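Local coordinates for protein replicative DNA helicase (Nostoc punctiforme, PDB 4O1R) that is represented here by its DnaB intein, a self-splicing element that probably excises itself and joins the flanking helicase segments, at residues L5-V11 with F133-N137. Residues are numbered along the deposited sequence; the frame is centred on the assembly and turned at random.
Sequences LAGDSLV and FVANN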
loop_
_atom_site.group_PDB
_atom_site.type_symbol
_atom_site.label_atom_id
_atom_site.label_comp_id
_atom_site.label_asym_id
_atom_site.label_seq_id
_atom_site.Cartn_x
_atom_site.Cartn_y
_atom_site.Cartn_z
ATOM N N LEU A 5 -7.829 0.990 -1.542
ATOM C CA LEU A 5 -7.619 0.253 -0.294
ATOM C C LEU A 5 -8.782 0.394 0.646
ATOM O O LEU A 5 -9.490 1.408 0.639
ATOM C CB LEU A 5 -6.379 0.788 0.434
ATOM C CG LEU A 5 -5.045 0.661 -0.292
ATOM C CD1 LEU A 5 -3.989 1.392 0.522
ATOM C CD2 LEU A 5 -4.665 -0.812 -0.470
ATOM N N ALA A 6 -8.941 -0.589 1.524
ATOM C CA ALA A 6 -9.928 -0.460 2.607
ATOM C C ALA A 6 -9.632 0.788 3.441
ATOM O O ALA A 6 -8.472 1.174 3.623
ATOM C CB ALA A 6 -9.914 -1.700 3.494
ATOM N N GLY A 7 -10.691 1.403 3.958
ATOM C CA GLY A 7 -10.564 2.646 4.732
ATOM C C GLY A 7 -9.749 2.558 6.004
ATOM O O GLY A 7 -9.183 3.573 6.445
ATOM N N ASP A 8 -9.651 1.355 6.578
ATOM C CA ASP A 8 -8.886 1.173 7.807
ATOM C C ASP A 8 -7.405 0.912 7.559
ATOM O O ASP A 8 -6.640 0.753 8.504
ATOM C CB ASP A 8 -9.489 0.090 8.723
ATOM C CG ASP A 8 -9.586 -1.268 8.074
ATOM O OD1 ASP A 8 -9.504 -1.366 6.836
ATOM O OD2 ASP A 8 -9.791 -2.248 8.827
ATOM N N SER A 9 -6.998 0.883 6.292
ATOM C CA SER A 9 -5.581 0.723 5.952
ATOM C C SER A 9 -4.768 1.857 6.567
ATOM O O SER A 9 -5.126 3.016 6.416
ATOM C CB SER A 9 -5.379 0.734 4.436
ATOM O OG SER A 9 -6.176 -0.260 3.797
ATOM N N LEU A 10 -3.676 1.525 7.243
ATOM C CA LEU A 10 -2.910 2.526 7.986
ATOM C C LEU A 10 -1.754 3.087 7.186
ATOM O O LEU A 10 -0.940 2.334 6.637
ATOM C CB LEU A 10 -2.358 1.909 9.265
ATOM C CG LEU A 10 -3.383 1.438 10.284
ATOM C CD1 LEU A 10 -2.696 0.735 11.437
ATOM C CD2 LEU A 10 -4.203 2.615 10.796
ATOM N N VAL A 11 -1.673 4.411 7.123
ATOM C CA VAL A 11 -0.505 5.070 6.562
ATOM C C VAL A 11 0.201 5.843 7.672
ATOM O O VAL A 11 -0.446 6.320 8.605
ATOM C CB VAL A 11 -1.024 6.055 5.483
ATOM C CG1 VAL A 11 0.100 6.679 4.726
ATOM C CG2 VAL A 11 -2.015 5.346 4.522
ATOM N N PHE A 133 3.187 4.241 -2.019
ATOM C CA PHE A 133 3.294 4.558 -0.609
ATOM C C PHE A 133 3.186 3.289 0.202
ATOM O O PHE A 133 2.805 2.231 -0.330
ATOM C CB PHE A 133 2.249 5.606 -0.162
ATOM C CG PHE A 133 0.813 5.189 -0.371
ATOM C CD1 PHE A 133 0.192 5.390 -1.608
ATOM C CD2 PHE A 133 0.059 4.636 0.670
ATOM C CE1 PHE A 133 -1.154 5.020 -1.810
ATOM C CE2 PHE A 133 -1.280 4.269 0.478
ATOM C CZ PHE A 133 -1.882 4.456 -0.763
ATOM N N VAL A 134 3.531 3.399 1.480
ATOM C CA VAL A 134 3.414 2.288 2.413
ATOM C C VAL A 134 2.065 2.330 3.123
ATOM O O VAL A 134 1.702 3.343 3.720
ATOM C CB VAL A 134 4.559 2.295 3.441
ATOM C CG1 VAL A 134 4.393 1.135 4.410
ATOM C CG2 VAL A 134 5.915 2.257 2.742
ATOM N N ALA A 135 1.322 1.228 3.053
ATOM C CA ALA A 135 0.047 1.087 3.746
ATOM C C ALA A 135 0.027 -0.257 4.449
ATOM O O ALA A 135 0.382 -1.281 3.849
ATOM C CB ALA A 135 -1.108 1.206 2.773
ATOM N N ASN A 136 -0.370 -0.262 5.721
ATOM C CA ASN A 136 -0.304 -1.481 6.522
ATOM C C ASN A 136 1.066 -2.141 6.422
ATOM O O ASN A 136 1.196 -3.370 6.415
ATOM C CB ASN A 136 -1.423 -2.470 6.150
ATOM C CG ASN A 136 -2.726 -2.171 6.859
ATOM O OD1 ASN A 136 -2.892 -1.128 7.501
ATOM N ND2 ASN A 136 -3.659 -3.102 6.764
ATOM N N ASN A 137 2.097 -1.307 6.328
ATOM C CA ASN A 137 3.482 -1.786 6.284
ATOM C C ASN A 137 3.768 -2.670 5.064
ATOM O O ASN A 137 4.633 -3.542 5.116
ATOM C CB ASN A 137 3.866 -2.528 7.581
ATOM C CG ASN A 137 3.841 -1.643 8.798
ATOM O OD1 ASN A 137 4.337 -0.517 8.771
ATOM N ND2 ASN A 137 3.284 -2.156 9.885
HETATM O O HOH W 1 -5.773 -1.950 8.784
HETATM O O HOH W 2 1.908 1.585 7.181
#
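With CG of N136 beside its own backbone N and anti to the carbonyl carbon (chi1 -84°), and chi2 near 10°, OD1 is brought to the L10 N-H. This bond is short (N136 OD1 to L10 N, 2.8 Å) and nearly straight, with the donor above the amide plane. L10 O answers in the plane of its carbonyl, accepting from N136 N at 2.8 Å. Side chain and backbone of N136 thus grip both polar backbone atoms of L10. A135 CA adds a C-H...O contact to L10 O at 3.3 Å. Two waters complete the link: one joins D8 O to N136 ND2, the other L10 O to N137 N. Were N136 an alanine, the L10 N-H would probably lose its mate, and K69 O and the first water their amide donor. CD1 of L5 packs on CB of A135 (3.7 Å) and obliquely on the ring of F133. In this Hint (intein splicing) fold the contact joins the start of strand 10-12 to the end of strand 132-135, from different sheets. K69 O of strand 69-72 accepts a hydrogen bond from N136 ND2, and I70 touches L5 and A135. V33 of strand 31-37 touches V11 and F133.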